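Local coordinates for uncharacterized protein (Bacteroides ovatus, PDB 3NQK), which is of unknown function but combines an N-terminal region, probably immunoglobulin-like (E-set clan), with a C-terminal BT_3044-like domain of mainly antiparallel strands, at residues A[44-48]-A[101-107]; A[81-86]-A[209-215]; A[197-203]-A[218-224]. All coordinates share one frame; numbering follows the deposited sequence. Where two conformers were deposited one is given.

Interaction 1. Residues A[44-48]-A[101-107]; sequences PIIVS and IPAGSCV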
loop_
_atom_site.group_PDB
_atom_site.type_symbol
_atom_site.label_atom_id
_atom_site.label_comp_id
_atom_site.label_asym_id
_atom_site.label_seq_id
_atom_site.Cartn_x
_atom_site.Cartn_y
_atom_site.Cartn_z
ATOM N N PRO A 44 4.865 10.011 8.236
ATOM C CA PRO A 44 6.292 9.880 8.267
ATOM C C PRO A 44 7.011 11.143 8.685
ATOM O O PRO A 44 6.658 12.244 8.246
ATOM C CB PRO A 44 6.641 9.550 6.821
ATOM C CG PRO A 44 5.451 8.922 6.280
ATOM C CD PRO A 44 4.296 9.520 6.971
ATOM N N ILE A 45 8.022 10.970 9.526
ATOM C CA ILE A 45 8.929 12.030 9.871
ATOM C C ILE A 45 10.275 11.688 9.220
ATOM O O ILE A 45 10.796 10.579 9.392
ATOM C CB ILE A 45 9.070 12.162 11.366
ATOM C CG1 ILE A 45 7.713 12.537 11.976
ATOM C CG2 ILE A 45 10.087 13.196 11.701
ATOM C CD1 ILE A 45 7.737 12.642 13.459
ATOM N N ILE A 46 10.793 12.629 8.436
ATOM C CA ILE A 46 11.932 12.392 7.581
ATOM C C ILE A 46 13.084 13.310 7.930
ATOM O O ILE A 46 12.884 14.503 8.162
ATOM C CB ILE A 46 11.537 12.626 6.086
ATOM C CG1 ILE A 46 10.910 11.377 5.505
ATOM C CG2 ILE A 46 12.711 12.987 5.272
ATOM C CD1 ILE A 46 9.607 11.039 6.108
ATOM N N VAL A 47 14.301 12.750 7.963
ATOM C CA VAL A 47 15.512 13.540 8.183
ATOM C C VAL A 47 16.285 13.657 6.876
ATOM O O VAL A 47 17.001 12.743 6.485
ATOM C CB VAL A 47 16.397 12.909 9.258
ATOM C CG1 VAL A 47 17.623 13.774 9.524
ATOM C CG2 VAL A 47 15.590 12.693 10.557
ATOM N N SER A 48 16.124 14.790 6.204
ATOM C CA SER A 48 16.719 15.006 4.876
ATOM C C SER A 48 18.077 15.609 4.972
ATOM O O SER A 48 18.298 16.535 5.752
ATOM C CB SER A 48 15.828 15.931 4.030
ATOM O OG SER A 48 14.628 15.271 3.621
ATOM N N ILE A 101 14.495 8.928 16.446
ATOM C CA ILE A 101 15.193 8.504 15.252
ATOM C C ILE A 101 16.655 8.269 15.592
ATOM O O ILE A 101 17.406 9.216 15.812
ATOM C CB ILE A 101 15.105 9.545 14.130
ATOM C CG1 ILE A 101 13.667 9.708 13.677
ATOM C CG2 ILE A 101 15.977 9.122 12.938
ATOM C CD1 ILE A 101 13.494 10.703 12.547
ATOM N N PRO A 102 17.062 7.007 15.647
ATOM C CA PRO A 102 18.447 6.712 15.999
ATOM C C PRO A 102 19.417 7.163 14.936
ATOM O O PRO A 102 19.030 7.370 13.795
ATOM C CB PRO A 102 18.468 5.171 16.126
ATOM C CG PRO A 102 17.253 4.700 15.396
ATOM C CD PRO A 102 16.240 5.788 15.519
ATOM N N ALA A 103 20.660 7.371 15.329
ATOM C CA ALA A 103 21.708 7.649 14.379
ATOM C C ALA A 103 21.704 6.528 13.370
ATOM O O ALA A 103 21.369 5.397 13.702
ATOM C CB ALA A 103 23.062 7.729 15.086
ATOM N N GLY A 104 22.010 6.849 12.123
ATOM C CA GLY A 104 22.014 5.835 11.046
ATOM C C GLY A 104 20.660 5.609 10.381
ATOM O O GLY A 104 20.577 4.947 9.365
ATOM N N SER A 105 19.600 6.115 10.982
ATOM C CA SER A 105 18.281 6.037 10.376
ATOM C C SER A 105 17.826 7.442 10.018
ATOM O O SER A 105 18.385 8.414 10.502
ATOM C CB SER A 105 17.289 5.386 11.332
ATOM O OG SER A 105 17.701 4.082 11.673
ATOM N N CYS A 106 16.822 7.553 9.160
ATOM C CA CYS A 106 16.349 8.864 8.745
ATOM C C CYS A 106 14.854 8.920 8.525
ATOM O O CYS A 106 14.348 9.913 8.058
ATOM C CB CYS A 106 17.069 9.303 7.476
ATOM S SG CYS A 106 16.681 8.321 6.025
ATOM N N VAL A 107 14.143 7.870 8.910
ATOM C CA VAL A 107 12.691 7.854 8.790
ATOM C C VAL A 107 12.084 7.154 9.958
ATOM O O VAL A 107 12.562 6.118 10.374
ATOM C CB VAL A 107 12.235 7.105 7.543
ATOM C CG1 VAL A 107 10.715 7.287 7.350
ATOM C CG2 VAL A 107 13.019 7.578 6.309
#
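Ile-46 and Val-107 form an antiparallel, non-hydrogen-bonded pair, their CA atoms 4.8 Å apart, and beside it Val-47 N gives a hydrogen bond of 2.8 Å to Cys-106 O, bent only slightly at the hydrogen (164°). The setting is consistent with the immunoglobulin-like sandwich of the E-set clan: strand 38-48 belongs to a four-stranded antiparallel sheet, and 101-107 carries the chain from strand 98-101 of another sheet to strand 107-115, the neighbour of strand 38-48. Two CA-H...O contacts accompany the bond, Val-107 CA to Ile-45 O and Ile-46 CA to Cys-106 O, so the Cys-106 carbonyl serves both Val-47 and Ile-46. On the sheet face shared by Ile-46 and Val-107 the two side chains run alongside each other with a common heading; Ile-46 CD1 meets Val-107 CG1 at 4.1 Å. That face packs against the second subunit, where Met-257 of that chain touches Ile-46 and Glu-265 of that chain touches Val-107. Ile-45 and Val-47 are buried instead against Ile-59 and Val-13 respectively. Ile-101 reaches over from the sheet of strand 57-63 to join them, its side chain running antiparallel to that of Val-47. An extended outer arm (chi2 -179°) carries Ile-101 CD1 to this meeting, where the same methyl also lies 4.3 Å from Ile-45 CG2. Between Ile-101 and Cys-106 the chain reverses in a type II beta turn, Pro-102 to Ser-105, with Gly-104 at its third position and a bond of 3.1 Å from Ser-105 N to Pro-102 O. The contact closes where Val-47 CG2 rests 3.5 Å from Ile-101 CD1.

Interaction 2. Residues A[81-86]-A[209-215]; sequences PELWYT and DMDKDMR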
loop_
_atom_site.group_PDB
_atom_site.type_symbol
_atom_site.label_atom_id
_atom_site.label_comp_id
_atom_site.label_asym_id
_atom_site.label_seq_id
_atom_site.Cartn_x
_atom_site.Cartn_y
_atom_site.Cartn_z
ATOM N N PRO A 81 -15.759 33.687 8.174
ATOM C CA PRO A 81 -15.495 32.598 9.125
ATOM C C PRO A 81 -16.175 31.300 8.759
ATOM O O PRO A 81 -15.743 30.229 9.196
ATOM C CB PRO A 81 -16.046 33.140 10.441
ATOM C CG PRO A 81 -17.034 34.163 10.053
ATOM C CD PRO A 81 -16.584 34.750 8.769
ATOM N N GLU A 82 -17.222 31.380 7.949
ATOM C CA GLU A 82 -17.899 30.187 7.490
ATOM C C GLU A 82 -16.965 29.273 6.642
ATOM O O GLU A 82 -17.160 28.058 6.594
ATOM C CB GLU A 82 -19.193 30.539 6.709
ATOM C CG GLU A 82 -18.997 31.184 5.326
ATOM C CD GLU A 82 -18.823 32.691 5.386
ATOM O OE1 GLU A 82 -18.791 33.249 6.510
ATOM O OE2 GLU A 82 -18.721 33.321 4.299
ATOM N N LEU A 83 -15.938 29.856 6.029
ATOM C CA LEU A 83 -14.992 29.084 5.215
ATOM C C LEU A 83 -13.753 28.635 6.013
ATOM O O LEU A 83 -12.875 27.981 5.470
ATOM C CB LEU A 83 -14.517 29.906 4.024
ATOM C CG LEU A 83 -15.545 30.454 3.041
ATOM C CD1 LEU A 83 -14.827 31.269 1.943
ATOM C CD2 LEU A 83 -16.368 29.343 2.432
ATOM N N TRP A 84 -13.682 29.006 7.285
ATOM C CA TRP A 84 -12.487 28.734 8.102
ATOM C C TRP A 84 -12.295 27.269 8.418
ATOM O O TRP A 84 -13.251 26.512 8.556
ATOM C CB TRP A 84 -12.573 29.482 9.431
ATOM C CG TRP A 84 -12.157 30.878 9.380
ATOM C CD1 TRP A 84 -12.301 31.739 8.336
ATOM C CD2 TRP A 84 -11.650 31.644 10.463
ATOM N NE1 TRP A 84 -11.854 32.976 8.683
ATOM C CE2 TRP A 84 -11.455 32.953 9.990
ATOM C CE3 TRP A 84 -11.308 31.343 11.792
ATOM C CZ2 TRP A 84 -10.923 33.968 10.789
ATOM C CZ3 TRP A 84 -10.771 32.349 12.587
ATOM C CH2 TRP A 84 -10.581 33.644 12.082
ATOM N N TYR A 85 -11.046 26.890 8.594
ATOM C CA TYR A 85 -10.719 25.589 9.100
ATOM C C TYR A 85 -10.910 25.600 10.618
ATOM O O TYR A 85 -10.786 26.641 11.256
ATOM C CB TYR A 85 -9.285 25.244 8.763
ATOM C CG TYR A 85 -9.027 25.090 7.297
ATOM C CD1 TYR A 85 -9.536 24.017 6.602
ATOM C CD2 TYR A 85 -8.229 25.995 6.611
ATOM C CE1 TYR A 85 -9.291 23.854 5.248
ATOM C CE2 TYR A 85 -7.966 25.835 5.257
ATOM C CZ TYR A 85 -8.504 24.757 4.584
ATOM O OH TYR A 85 -8.246 24.576 3.247
ATOM N N THR A 86 -11.222 24.451 11.187
ATOM C CA THR A 86 -11.437 24.366 12.602
ATOM C C THR A 86 -10.488 23.361 13.223
ATOM O O THR A 86 -10.339 22.263 12.733
ATOM C CB THR A 86 -12.845 23.976 12.892
ATOM O OG1 THR A 86 -13.725 24.939 12.302
ATOM C CG2 THR A 86 -13.090 23.910 14.414
ATOM N N ASP A 209 -21.284 26.019 1.808
ATOM C CA ASP A 209 -20.337 26.948 2.468
ATOM C C ASP A 209 -21.087 28.095 3.146
ATOM O O ASP A 209 -20.528 29.134 3.422
ATOM C CB ASP A 209 -19.346 27.523 1.440
ATOM C CG ASP A 209 -18.379 26.467 0.888
ATOM O OD1 ASP A 209 -17.837 25.668 1.682
ATOM O OD2 ASP A 209 -18.121 26.481 -0.334
HETATM N N MSE A 210 -22.359 27.894 3.378
HETATM C CA MSE A 210 -23.204 28.895 3.999
HETATM C C MSE A 210 -22.932 28.980 5.494
HETATM O O MSE A 210 -22.345 28.091 6.061
HETATM C CB MSE A 210 -24.676 28.516 3.731
HETATM C CG MSE A 210 -25.654 28.789 4.842
HETATM SE SE MSE A 210 -27.389 28.007 4.444
HETATM C CE MSE A 210 -27.738 28.983 2.802
ATOM N N ASP A 211 -23.330 30.084 6.108
ATOM C CA ASP A 211 -23.266 30.239 7.573
ATOM C C ASP A 211 -23.518 28.883 8.260
ATOM O O ASP A 211 -24.522 28.237 8.004
ATOM C CB ASP A 211 -24.319 31.276 8.016
ATOM C CG ASP A 211 -24.206 31.661 9.491
ATOM O OD1 ASP A 211 -24.094 30.755 10.351
ATOM O OD2 ASP A 211 -24.333 32.870 9.789
ATOM N N LYS A 212 -22.619 28.480 9.155
ATOM C CA LYS A 212 -22.698 27.140 9.781
ATOM C C LYS A 212 -23.941 26.950 10.615
ATOM O O LYS A 212 -24.581 25.920 10.538
ATOM C CB LYS A 212 -21.464 26.865 10.644
ATOM C CG LYS A 212 -20.177 26.558 9.842
ATOM C CD LYS A 212 -18.926 26.582 10.750
ATOM C CE LYS A 212 -17.635 26.475 9.941
ATOM N NZ LYS A 212 -16.435 26.901 10.740
ATOM N N ASP A 213 -24.278 27.935 11.426
ATOM C CA ASP A 213 -25.445 27.808 12.311
ATOM C C ASP A 213 -26.720 27.471 11.533
ATOM O O ASP A 213 -27.609 26.781 12.045
ATOM C CB ASP A 213 -25.653 29.085 13.130
ATOM C CG ASP A 213 -24.779 29.136 14.354
ATOM O OD1 ASP A 213 -24.392 28.049 14.864
ATOM O OD2 ASP A 213 -24.513 30.259 14.840
HETATM N N MSE A 214 -26.795 27.937 10.304
HETATM C CA MSE A 214 -27.948 27.674 9.467
HETATM C C MSE A 214 -27.771 26.440 8.611
HETATM O O MSE A 214 -28.705 25.648 8.444
HETATM C CB MSE A 214 -28.223 28.868 8.590
HETATM C CG MSE A 214 -28.930 29.944 9.315
HETATM SE SE MSE A 214 -28.542 31.645 8.639
HETATM C CE MSE A 214 -30.064 32.570 9.455
ATOM N N ARG A 215 -26.568 26.224 8.098
ATOM C CA ARG A 215 -26.391 25.093 7.185
ATOM C C ARG A 215 -26.621 23.745 7.887
ATOM O O ARG A 215 -27.155 22.826 7.288
ATOM C CB ARG A 215 -25.041 25.154 6.413
ATOM C CG ARG A 215 -23.969 24.266 6.894
ATOM C CD ARG A 215 -22.841 24.137 5.841
ATOM N NE ARG A 215 -21.990 25.337 5.765
ATOM C CZ ARG A 215 -20.672 25.362 6.014
ATOM N NH1 ARG A 215 -20.012 24.247 6.328
ATOM N NH2 ARG A 215 -20.005 26.499 5.895
HETATM O O HOH W 1 -14.886 24.597 9.258
#
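Glu-82 meets 209-215 along its aliphatic part: its CG lies 3.2 Å from Asp-209 O, and the chain is bent at chi2 (-85°), which takes the carboxylate away from that segment. Next to it, Leu-83 CD2 packs on Asp-209 CB at 3.6 Å, the two side chains crossing at about a right angle. The carbonyl of Glu-82 faces the edge of the Arg-215 guanidinium, near its plane, and accepts a weak hydrogen bond of 3.3 Å from Arg-215 NH2. Lys-212 runs extended beside this group, and a water completes the bridge: it accepts from Lys-212 NZ at 3.1 Å and donates to Trp-84 O at 2.6 Å. Thr-86 OG1 lies near the ammonium group and is hydrogen-bonded to Glu-123, which also forms a long, weak ion pair with Lys-212.

Behind these contacts, Arg-215 is fixed by its own segment. Its NE and NH2 grip Met-210 O side-on, each at 2.8 Å, with the oxygen 18° out of the guanidinium plane. Lys-212 CG lies over one face of that group, toward its rim. Asp-211, at the N-cap, accepts a weak bond from Asp-213 N through OD1, and its carbonyl takes Arg-215 N. The arrangement is that of an N-capped short helix, here set against the 3-10 turn 81-83 where the E-set-like and BT_3044-like regions meet.

Interaction 3. Residues A[197-203]-A[218-224]; sequences NSIFFYA and YKINVHF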
loop_
_atom_site.group_PDB
_atom_site.type_symbol
_atom_site.label_atom_id
_atom_site.label_comp_id
_atom_site.label_asym_id
_atom_site.label_seq_id
_atom_site.Cartn_x
_atom_site.Cartn_y
_atom_site.Cartn_z
ATOM N N ASN A 197 -21.501 3.208 7.688
ATOM C CA ASN A 197 -22.443 3.015 6.590
ATOM C C ASN A 197 -23.547 4.108 6.506
ATOM O O ASN A 197 -24.621 3.883 5.941
ATOM C CB ASN A 197 -23.064 1.638 6.688
ATOM C CG ASN A 197 -23.646 1.371 8.033
ATOM O OD1 ASN A 197 -23.968 2.308 8.788
ATOM N ND2 ASN A 197 -23.790 0.083 8.373
ATOM N N SER A 198 -23.248 5.290 7.026
ATOM C CA SER A 198 -24.171 6.412 6.945
ATOM C C SER A 198 -23.427 7.672 6.583
ATOM O O SER A 198 -22.286 7.856 6.967
ATOM C CB SER A 198 -24.909 6.610 8.283
ATOM O OG SER A 198 -25.578 5.420 8.686
ATOM N N ILE A 199 -24.084 8.543 5.839
ATOM C CA ILE A 199 -23.498 9.808 5.441
ATOM C C ILE A 199 -24.576 10.840 5.504
ATOM O O ILE A 199 -25.738 10.507 5.809
ATOM C CB ILE A 199 -22.953 9.744 4.000
ATOM C CG1 ILE A 199 -24.096 9.540 3.001
ATOM C CG2 ILE A 199 -21.906 8.605 3.858
ATOM C CD1 ILE A 199 -23.613 9.291 1.559
ATOM N N PHE A 200 -24.233 12.102 5.225
ATOM C CA PHE A 200 -25.263 13.121 5.095
ATOM C C PHE A 200 -24.953 14.081 3.986
ATOM O O PHE A 200 -23.806 14.242 3.602
ATOM C CB PHE A 200 -25.500 13.878 6.433
ATOM C CG PHE A 200 -24.440 14.918 6.757
ATOM C CD1 PHE A 200 -24.392 16.113 6.073
ATOM C CD2 PHE A 200 -23.529 14.705 7.775
ATOM C CE1 PHE A 200 -23.407 17.057 6.362
ATOM C CE2 PHE A 200 -22.546 15.644 8.061
ATOM C CZ PHE A 200 -22.485 16.807 7.346
ATOM N N PHE A 201 -26.018 14.666 3.432
ATOM C CA PHE A 201 -25.940 15.692 2.417
ATOM C C PHE A 201 -26.688 16.891 2.936
ATOM O O PHE A 201 -27.583 16.750 3.750
ATOM C CB PHE A 201 -26.670 15.263 1.128
ATOM C CG PHE A 201 -26.059 14.122 0.424
ATOM C CD1 PHE A 201 -25.070 14.327 -0.506
ATOM C CD2 PHE A 201 -26.584 12.853 0.562
ATOM C CE1 PHE A 201 -24.534 13.264 -1.212
ATOM C CE2 PHE A 201 -26.046 11.784 -0.126
ATOM C CZ PHE A 201 -25.024 11.989 -1.013
ATOM N N TYR A 202 -26.428 18.048 2.364
ATOM C CA TYR A 202 -27.258 19.190 2.633
ATOM C C TYR A 202 -28.421 19.203 1.613
ATOM O O TYR A 202 -28.226 18.960 0.428
ATOM C CB TYR A 202 -26.447 20.482 2.572
ATOM C CG TYR A 202 -25.423 20.595 3.676
ATOM C CD1 TYR A 202 -25.814 20.837 4.981
ATOM C CD2 TYR A 202 -24.064 20.458 3.412
ATOM C CE1 TYR A 202 -24.868 20.921 6.026
ATOM C CE2 TYR A 202 -23.109 20.542 4.443
ATOM C CZ TYR A 202 -23.524 20.768 5.746
ATOM O OH TYR A 202 -22.595 20.878 6.765
ATOM N N ALA A 203 -29.621 19.432 2.108
ATOM C CA ALA A 203 -30.819 19.400 1.294
ATOM C C ALA A 203 -30.705 20.202 -0.013
ATOM O O ALA A 203 -30.194 21.341 -0.037
ATOM C CB ALA A 203 -32.005 19.926 2.111
ATOM N N TYR A 218 -30.015 21.903 7.515
ATOM C CA TYR A 218 -30.435 21.242 6.276
ATOM C C TYR A 218 -29.778 19.876 6.040
ATOM O O TYR A 218 -29.915 19.306 4.958
ATOM C CB TYR A 218 -30.163 22.159 5.082
ATOM C CG TYR A 218 -30.926 23.475 5.145
ATOM C CD1 TYR A 218 -32.256 23.546 4.771
ATOM C CD2 TYR A 218 -30.319 24.623 5.589
ATOM C CE1 TYR A 218 -32.952 24.734 4.836
ATOM C CE2 TYR A 218 -31.009 25.828 5.648
ATOM C CZ TYR A 218 -32.318 25.876 5.291
ATOM O OH TYR A 218 -33.009 27.084 5.371
ATOM N N LYS A 219 -29.119 19.324 7.058
ATOM C CA LYS A 219 -28.486 17.988 6.922
ATOM C C LYS A 219 -29.536 16.894 6.745
ATOM O O LYS A 219 -30.530 16.870 7.451
ATOM C CB LYS A 219 -27.618 17.656 8.161
ATOM C CG LYS A 219 -26.350 18.526 8.319
ATOM C CD LYS A 219 -25.765 18.473 9.767
ATOM C CE LYS A 219 -24.523 17.604 9.879
ATOM N NZ LYS A 219 -23.864 17.746 11.221
ATOM N N ILE A 220 -29.297 15.990 5.802
ATOM C CA ILE A 220 -30.138 14.814 5.623
ATOM C C ILE A 220 -29.281 13.574 5.850
ATOM O O ILE A 220 -28.349 13.328 5.102
ATOM C CB ILE A 220 -30.712 14.731 4.199
ATOM C CG1 ILE A 220 -31.425 16.014 3.824
ATOM C CG2 ILE A 220 -31.665 13.551 4.079
ATOM C CD1 ILE A 220 -31.955 15.999 2.428
ATOM N N ASN A 221 -29.578 12.818 6.900
ATOM C CA ASN A 221 -28.827 11.609 7.204
ATOM C C ASN A 221 -29.293 10.475 6.317
ATOM O O ASN A 221 -30.492 10.266 6.147
ATOM C CB ASN A 221 -28.993 11.220 8.676
ATOM C CG ASN A 221 -28.367 12.233 9.625
ATOM O OD1 ASN A 221 -27.267 12.724 9.387
ATOM N ND2 ASN A 221 -29.080 12.557 10.704
ATOM N N VAL A 222 -28.345 9.743 5.753
ATOM C CA VAL A 222 -28.652 8.683 4.813
ATOM C C VAL A 222 -27.960 7.391 5.215
ATOM O O VAL A 222 -26.738 7.329 5.279
ATOM C CB VAL A 222 -28.193 9.073 3.418
ATOM C CG1 VAL A 222 -28.474 7.959 2.431
ATOM C CG2 VAL A 222 -28.874 10.348 2.994
ATOM N N HIS A 223 -28.735 6.354 5.468
ATOM C CA HIS A 223 -28.168 5.090 5.924
ATOM C C HIS A 223 -28.367 4.019 4.874
ATOM O O HIS A 223 -29.478 3.831 4.363
ATOM C CB HIS A 223 -28.806 4.679 7.246
ATOM C CG HIS A 223 -28.402 3.322 7.718
ATOM N ND1 HIS A 223 -27.119 3.027 8.124
ATOM C CD2 HIS A 223 -29.127 2.198 7.917
ATOM C CE1 HIS A 223 -27.063 1.767 8.514
ATOM N NE2 HIS A 223 -28.268 1.242 8.395
ATOM N N PHE A 224 -27.285 3.331 4.528
ATOM C CA PHE A 224 -27.340 2.298 3.502
ATOM C C PHE A 224 -27.643 0.953 4.124
ATOM O O PHE A 224 -26.874 0.454 4.917
ATOM C CB PHE A 224 -26.023 2.237 2.751
ATOM C CG PHE A 224 -25.785 3.402 1.878
ATOM C CD1 PHE A 224 -25.373 4.593 2.404
ATOM C CD2 PHE A 224 -25.965 3.308 0.523
ATOM C CE1 PHE A 224 -25.153 5.684 1.592
ATOM C CE2 PHE A 224 -25.721 4.406 -0.310
ATOM C CZ PHE A 224 -25.322 5.575 0.220
#
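Lys-219 lies across the Phe-200 ring on the face that these two share with Ser-198, Tyr-202, Asn-221 and His-223, in an antiparallel strand pair, 198-202 with 219-224, of the large antiparallel sheet of the BT_3044-like region. The strands follow each other in the chain, joined by a connection that holds the short helix 212-215, and the N-to-C directions of the two short segments make an angle of 151°. Starting at its root, Lys-219 CB lies over Phe-200 CD1. Its CG stands above the CD1-CE1 side of that ring and also lies 3.6 Å from Tyr-202 CE1. A bend at chi3 (104°) then carries the chain on across the ring, where CE sits 3.5 Å from the centroid in a CH-pi contact over the face. NZ goes on past the middle, 4.6 Å from the centroid, as an off-centre cation-pi partner, and ends in a salt bridge with Asp-120. Phe-200 is itself stacked with Tyr-192, and one face of the Tyr-202 ring meets its CE1. Without the ring, as with an alanine at Phe-200, the methylenes of Lys-219 would probably lose their flat support and a gap would open beside Tyr-192. On the face of Ile-199, Phe-201, Ile-220 and Val-222, Ile-199 runs alongside Val-222, whose CG2 comes to the edge of the Phe-201 ring. Past the strand end, Ile-220 CD1 packs on Ala-203 CB at 3.9 Å. Paired backbone bonds join Ile-199 with Val-222 and Phe-201 with Ile-220. At the far end His-223 ND1 donates to Ser-198 OG at 2.9 Å, the oxygen somewhat out of the ring plane. Beyond it Phe-224 N meets Asn-197 O at 3.1 Å, the N-H aimed almost exactly at the oxygen (179°).

In the fold
Interaction 1 lies within the N-terminal E-set-like region, interaction 3 within the C-terminal BT_3044-like region, and interaction 2 joins the two, consistent with their being held in a set mutual orientation. Interactions 1 and 3 fall on opposite sides of the chain's centre, their centres about 43 Å apart, and follow in series. Interactions 2 and 3 have centres about 18 Å apart and touch, Arg-215 O packing on Tyr-202 CE1 at 3.2 Å, and helix 212-215 comes between strands 198-202 and 219-224 in the chain. The segments of interaction 2 alternate along the chain with those of each other contact. Interaction 1, about 39 Å from interaction 2 between centres, alone packs against the second subunit.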